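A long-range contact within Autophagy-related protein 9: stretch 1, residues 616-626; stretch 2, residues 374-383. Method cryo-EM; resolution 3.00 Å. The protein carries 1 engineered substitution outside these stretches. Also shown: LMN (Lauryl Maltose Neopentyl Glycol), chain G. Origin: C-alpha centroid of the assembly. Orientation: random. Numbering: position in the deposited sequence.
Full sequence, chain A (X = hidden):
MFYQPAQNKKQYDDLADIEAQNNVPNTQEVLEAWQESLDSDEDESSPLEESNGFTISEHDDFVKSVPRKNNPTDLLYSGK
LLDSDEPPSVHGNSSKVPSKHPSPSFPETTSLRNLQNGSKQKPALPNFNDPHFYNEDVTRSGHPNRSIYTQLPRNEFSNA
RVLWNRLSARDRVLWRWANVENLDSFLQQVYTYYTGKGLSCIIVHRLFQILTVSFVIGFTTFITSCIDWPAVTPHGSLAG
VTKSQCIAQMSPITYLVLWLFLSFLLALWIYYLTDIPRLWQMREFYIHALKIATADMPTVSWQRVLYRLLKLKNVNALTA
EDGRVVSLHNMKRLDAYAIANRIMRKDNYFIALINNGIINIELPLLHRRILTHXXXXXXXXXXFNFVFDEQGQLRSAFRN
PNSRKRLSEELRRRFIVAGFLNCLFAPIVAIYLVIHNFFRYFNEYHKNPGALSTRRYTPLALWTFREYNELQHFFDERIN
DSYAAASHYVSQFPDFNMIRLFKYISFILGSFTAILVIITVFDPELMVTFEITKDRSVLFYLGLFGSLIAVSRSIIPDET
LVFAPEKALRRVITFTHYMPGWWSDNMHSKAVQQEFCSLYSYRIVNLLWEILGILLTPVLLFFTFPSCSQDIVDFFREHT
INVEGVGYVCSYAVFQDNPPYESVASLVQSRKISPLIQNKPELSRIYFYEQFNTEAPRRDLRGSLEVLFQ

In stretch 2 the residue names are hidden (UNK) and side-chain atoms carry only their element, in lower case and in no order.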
# COMPACT_ATOMS: atom_id res chain seq x y z
N LEU A 616 24.41 -1.87 -49.99
CA LEU A 616 23.59 -3.05 -50.21
C LEU A 616 22.09 -2.77 -50.25
O LEU A 616 21.32 -3.71 -50.44
CB LEU A 616 23.89 -4.09 -49.13
CG LEU A 616 25.28 -4.70 -49.24
CD1 LEU A 616 25.45 -5.83 -48.25
CD2 LEU A 616 25.52 -5.19 -50.65
N THR A 617 21.66 -1.52 -50.08
CA THR A 617 20.23 -1.26 -50.16
C THR A 617 19.66 -1.43 -51.57
O THR A 617 18.50 -1.82 -51.70
CB THR A 617 19.88 0.13 -49.64
OG1 THR A 617 20.85 1.09 -50.09
CG2 THR A 617 19.83 0.13 -48.14
N PRO A 618 20.40 -1.12 -52.64
CA PRO A 618 19.89 -1.48 -53.97
C PRO A 618 19.63 -2.96 -54.14
O PRO A 618 18.72 -3.33 -54.89
CB PRO A 618 20.98 -0.97 -54.91
CG PRO A 618 21.51 0.20 -54.21
CD PRO A 618 21.54 -0.19 -52.76
N VAL A 619 20.39 -3.81 -53.46
CA VAL A 619 20.10 -5.25 -53.49
C VAL A 619 18.70 -5.51 -52.97
O VAL A 619 17.92 -6.26 -53.56
CB VAL A 619 21.16 -6.03 -52.70
CG1 VAL A 619 20.66 -7.42 -52.41
CG2 VAL A 619 22.45 -6.08 -53.47
N LEU A 620 18.35 -4.87 -51.85
CA LEU A 620 16.99 -4.99 -51.32
C LEU A 620 15.97 -4.43 -52.30
O LEU A 620 15.01 -5.11 -52.66
CB LEU A 620 16.89 -4.27 -49.98
CG LEU A 620 17.67 -4.83 -48.80
CD1 LEU A 620 17.45 -3.96 -47.59
CD2 LEU A 620 17.24 -6.24 -48.51
N LEU A 621 16.18 -3.20 -52.75
CA LEU A 621 15.21 -2.55 -53.63
C LEU A 621 15.05 -3.25 -54.97
O LEU A 621 14.09 -2.96 -55.68
CB LEU A 621 15.60 -1.10 -53.86
CG LEU A 621 15.52 -0.20 -52.63
CD1 LEU A 621 16.35 1.04 -52.83
CD2 LEU A 621 14.09 0.17 -52.36
N PHE A 622 15.97 -4.15 -55.33
CA PHE A 622 15.85 -4.88 -56.58
C PHE A 622 15.35 -6.30 -56.41
O PHE A 622 14.67 -6.81 -57.30
CB PHE A 622 17.19 -4.92 -57.31
CG PHE A 622 17.52 -3.67 -58.05
CD1 PHE A 622 16.55 -2.97 -58.73
CD2 PHE A 622 18.81 -3.18 -58.06
CE1 PHE A 622 16.86 -1.82 -59.41
CE2 PHE A 622 19.13 -2.03 -58.74
CZ PHE A 622 18.15 -1.35 -59.41
N PHE A 623 15.66 -6.96 -55.30
CA PHE A 623 15.41 -8.39 -55.23
C PHE A 623 14.47 -8.81 -54.11
O PHE A 623 13.64 -9.69 -54.31
CB PHE A 623 16.73 -9.15 -55.10
CG PHE A 623 17.70 -8.83 -56.20
CD1 PHE A 623 18.81 -8.04 -55.96
CD2 PHE A 623 17.49 -9.30 -57.49
CE1 PHE A 623 19.69 -7.75 -56.98
CE2 PHE A 623 18.37 -9.01 -58.50
CZ PHE A 623 19.47 -8.23 -58.25
N THR A 624 14.58 -8.21 -52.92
CA THR A 624 13.72 -8.63 -51.82
C THR A 624 12.48 -7.78 -51.67
O THR A 624 11.44 -8.29 -51.22
CB THR A 624 14.49 -8.61 -50.50
OG1 THR A 624 14.69 -7.26 -50.09
CG2 THR A 624 15.83 -9.29 -50.66
N PHE A 625 12.54 -6.49 -52.02
CA PHE A 625 11.38 -5.63 -51.82
C PHE A 625 10.28 -5.89 -52.83
O PHE A 625 9.11 -5.98 -52.43
CB PHE A 625 11.80 -4.16 -51.81
CG PHE A 625 12.35 -3.69 -50.50
CD1 PHE A 625 12.43 -4.54 -49.42
CD2 PHE A 625 12.79 -2.40 -50.35
CE1 PHE A 625 12.93 -4.11 -48.23
CE2 PHE A 625 13.30 -1.96 -49.16
CZ PHE A 625 13.37 -2.82 -48.10
N PRO A 626 10.55 -6.00 -54.14
CA PRO A 626 9.44 -6.26 -55.07
C PRO A 626 8.68 -7.53 -54.75
O PRO A 626 7.44 -7.54 -54.80
CB PRO A 626 10.14 -6.34 -56.43
CG PRO A 626 11.32 -5.49 -56.27
CD PRO A 626 11.80 -5.75 -54.87
N UNK A 374 19.47 5.07 -45.08
CA UNK A 374 19.04 5.11 -46.47
C UNK A 374 17.96 4.08 -46.74
O UNK A 374 17.09 4.31 -47.59
o UNK A 374 20.77 3.59 -47.16
c UNK A 374 20.21 4.89 -47.41
c UNK A 374 21.26 5.94 -47.19
N UNK A 375 18.00 2.93 -46.06
CA UNK A 375 16.93 1.95 -46.21
C UNK A 375 15.59 2.56 -45.83
O UNK A 375 14.60 2.41 -46.55
o UNK A 375 18.61 0.43 -45.36
c UNK A 375 16.46 -0.47 -45.91
c UNK A 375 17.20 0.72 -45.35
N UNK A 376 15.54 3.26 -44.70
CA UNK A 376 14.26 3.81 -44.27
C UNK A 376 13.89 5.05 -45.06
O UNK A 376 12.70 5.32 -45.24
c UNK A 376 14.96 5.34 -42.36
o UNK A 376 15.08 6.53 -40.31
c UNK A 376 15.15 5.41 -40.86
c UNK A 376 14.28 4.08 -42.77
o UNK A 376 15.36 4.36 -40.23
N UNK A 377 14.86 5.79 -45.59
CA UNK A 377 14.53 6.85 -46.53
C UNK A 377 13.87 6.27 -47.78
O UNK A 377 12.87 6.81 -48.26
c UNK A 377 17.64 9.11 -45.89
c UNK A 377 15.78 7.64 -46.93
c UNK A 377 17.85 9.71 -44.63
c UNK A 377 16.40 8.41 -45.83
c UNK A 377 18.61 9.29 -46.88
c UNK A 377 18.97 10.47 -44.35
c UNK A 377 19.90 10.62 -45.34
c UNK A 377 19.72 10.04 -46.59
c UNK A 377 15.91 8.61 -44.58
n UNK A 377 16.77 9.38 -43.85
N UNK A 378 14.42 5.18 -48.31
CA UNK A 378 13.84 4.57 -49.49
C UNK A 378 12.48 3.98 -49.20
O UNK A 378 11.58 4.04 -50.04
c UNK A 378 15.95 4.09 -50.77
c UNK A 378 14.78 3.50 -50.04
o UNK A 378 15.81 5.07 -51.49
n UNK A 378 17.12 3.50 -50.59
N UNK A 379 12.29 3.40 -48.02
CA UNK A 379 10.98 2.88 -47.66
C UNK A 379 9.97 4.02 -47.57
O UNK A 379 8.83 3.90 -48.03
c UNK A 379 11.79 0.77 -46.58
c UNK A 379 9.66 1.80 -45.85
c UNK A 379 11.91 -0.05 -45.34
c UNK A 379 11.04 2.08 -46.35
N UNK A 380 10.37 5.15 -46.99
CA UNK A 380 9.44 6.26 -46.86
C UNK A 380 9.15 6.92 -48.20
O UNK A 380 8.09 7.54 -48.36
c UNK A 380 9.86 6.84 -44.45
n UNK A 380 10.81 6.02 -44.01
c UNK A 380 9.97 7.29 -45.88
o UNK A 380 8.94 7.22 -43.74
N UNK A 381 10.06 6.84 -49.15
CA UNK A 381 9.76 7.43 -50.45
C UNK A 381 8.97 6.49 -51.35
O UNK A 381 8.02 6.93 -52.01
c UNK A 381 10.05 8.73 -56.02
n UNK A 381 10.21 10.15 -53.96
c UNK A 381 10.26 8.97 -54.66
c UNK A 381 10.67 6.64 -54.23
c UNK A 381 10.47 6.40 -55.57
c UNK A 381 10.17 7.44 -56.45
c UNK A 381 11.03 7.87 -51.17
c UNK A 381 10.48 9.89 -52.64
c UNK A 381 10.71 8.56 -52.46
c UNK A 381 10.57 7.95 -53.75
N UNK A 382 9.34 5.22 -51.40
CA UNK A 382 8.64 4.28 -52.27
C UNK A 382 7.22 4.02 -51.77
O UNK A 382 6.26 4.12 -52.54
c UNK A 382 9.41 2.97 -52.36
s UNK A 382 11.07 3.13 -52.97
N UNK A 383 7.08 3.69 -50.50
CA UNK A 383 5.81 3.24 -49.96
C UNK A 383 4.98 4.42 -49.47
O UNK A 383 3.89 4.68 -49.98
c UNK A 383 7.07 0.01 -48.27
c UNK A 383 6.02 2.23 -48.82
c UNK A 383 6.80 1.02 -49.33
c UNK A 383 4.71 1.79 -48.26
C1 LMN G . 15.27 12.88 -42.72
O1 LMN G . 15.66 13.35 -43.88
C2 LMN G . 15.40 13.93 -41.60
O2 LMN G . 14.68 15.10 -41.99
C3 LMN G . 14.84 13.40 -40.33
O3 LMN G . 15.01 14.43 -39.29
C4 LMN G . 15.48 12.15 -39.88
O4 LMN G . 14.62 11.55 -38.81
C5 LMN G . 15.63 11.13 -40.97
O5 LMN G . 16.14 11.69 -42.25
C6 LMN G . 16.58 10.02 -40.50
O6 LMN G . 17.54 10.56 -39.62
CAA LMN G . 24.12 12.50 -52.98
CAB LMN G . 20.04 8.94 -53.03
OAI LMN G . 17.21 8.59 -34.58
OAJ LMN G . 13.26 7.79 -37.27
OAL LMN G . 8.02 11.98 -43.62
OAN LMN G . 11.88 8.62 -43.12
OAP LMN G . 11.84 9.91 -45.27
OAQ LMN G . 16.18 11.50 -33.57
OAR LMN G . 10.71 8.57 -36.43
OAS LMN G . 14.92 13.75 -34.61
OAT LMN G . 10.87 11.54 -36.58
OAU LMN G . 13.09 12.48 -36.94
OAV LMN G . 9.34 11.16 -39.63
CAW LMN G . 23.34 13.43 -52.02
CAX LMN G . 19.59 8.63 -51.59
CAY LMN G . 22.82 12.59 -50.82
CAZ LMN G . 18.21 7.95 -51.65
CBA LMN G . 21.30 12.84 -50.63
CBB LMN G . 17.13 8.86 -51.00
CBC LMN G . 20.69 11.63 -49.86
CBD LMN G . 15.76 8.52 -51.64
CBE LMN G . 19.14 11.78 -49.80
CBF LMN G . 14.77 9.70 -51.43
CBG LMN G . 18.77 13.24 -49.41
CBH LMN G . 14.95 10.27 -50.00
CBI LMN G . 17.24 13.31 -49.08
CBJ LMN G . 14.05 11.53 -49.84
CBK LMN G . 17.03 13.01 -47.56
CBL LMN G . 13.72 11.73 -48.32
CBM LMN G . 17.18 9.55 -35.61
CBN LMN G . 12.82 7.82 -38.61
CBP LMN G . 8.88 11.06 -42.98
CBQ LMN G . 15.72 13.73 -47.08
CBR LMN G . 14.57 11.43 -47.03
CBS LMN G . 15.73 12.35 -44.90
CBT LMN G . 13.50 13.46 -45.75
OBV LMN G . 12.41 12.52 -45.65
OBX LMN G . 10.69 12.19 -44.14
OBY LMN G . 15.31 10.27 -36.99
OBZ LMN G . 11.43 9.23 -40.00
OCB LMN G . 11.82 11.36 -41.00
CCC LMN G . 15.84 10.24 -35.61
CCD LMN G . 11.48 8.49 -38.71
CCF LMN G . 10.25 11.68 -42.82
CCH LMN G . 12.24 10.03 -42.92
CCJ LMN G . 12.13 12.09 -44.35
CCL LMN G . 12.54 10.63 -44.25
CCM LMN G . 14.86 12.74 -46.19
CCN LMN G . 15.99 11.63 -34.99
CCO LMN G . 11.30 9.37 -37.46
CCQ LMN G . 11.17 10.66 -42.12
CCR LMN G . 15.26 11.63 -37.58
CCS LMN G . 11.70 10.67 -39.80
CCT LMN G . 14.77 12.43 -35.25
CCU LMN G . 10.47 10.59 -37.63
CCV LMN G . 14.50 12.63 -36.70
CCW LMN G . 10.60 11.28 -38.94

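Position 374 carries three side-chain atoms, a carbon bearing one oxygen and one carbon. The side chain points toward stretch 1, and its oxygen lies 3.7 Å from Thr 617 CG2; this small beta-branched hydroxyl side chain is Thr 374. Position 375 repeats the pattern, one carbon carrying an oxygen and a carbon. Although its CA-to-CB bond points sideways, its oxygen comes to 3.1 Å from Thr 617 CG2, a tight approach of methyl to oxygen, and its terminal carbon lies 4.0 Å from Leu 620 CD1; the residue is Thr 375.

At position 376 a chain of three carbons ends in two oxygens on the third, a carboxylate out of reach of stretch 1: Glu 376. Position 377 has one carbon followed by fused five- and six-membered rings of eight carbons and one nitrogen, out of reach of stretch 1. The indole identifies Trp 377, which meets the detergent instead: NE1 donates a weak hydrogen bond to LMN O5 at 2.9 Å.

Position 378 has two carbons, the second carrying a nitrogen and an oxygen. It points toward stretch 1, where its nitrogen packs 3.4 Å from Leu 621 CD1. The assigned nitrogen favours an amide over an acid, hence Asn 378; both amide ends find hydrogen bonds elsewhere in the structure. Position 379 has four carbons, forked at the first with one arm two carbons long. The inner carbon of that arm lies 4.0 Å from Phe 625 CE2, meeting the ring obliquely, and the fork is the signature of Ile 379.

Position 380 again shows two carbons with a terminal oxygen and nitrogen, and does not reach stretch 1, making it Asn 380. Its ND2 instead donates a very short hydrogen bond, 2.4 Å, to Glu 376 O. Position 381 has one carbon and then fused five- and six-membered rings holding eight carbons and one nitrogen, beyond reach of stretch 1: Trp 381. Position 382 has a carbon and then a sulfur, which rests 4.3 Å from Leu 621 CD2: Cys 382. The four carbons of position 383, forked at the first with one two-carbon arm, point toward stretch 1 but make no contact, and fit Ile 383.

The contact joins two helices running in broadly the same direction, 32° apart, with axes 10.3 Å apart at closest approach. Stretch 1 presents Thr 617, Leu 620, Leu 621 and Phe 625, and no hydrogen bond crosses between the stretches. Packing alone therefore links them directly, closest around Thr 617 and Thr 375, and buries a modest 312 Å² in total.

Stretch 2 (374-383) TTEWNINWCI
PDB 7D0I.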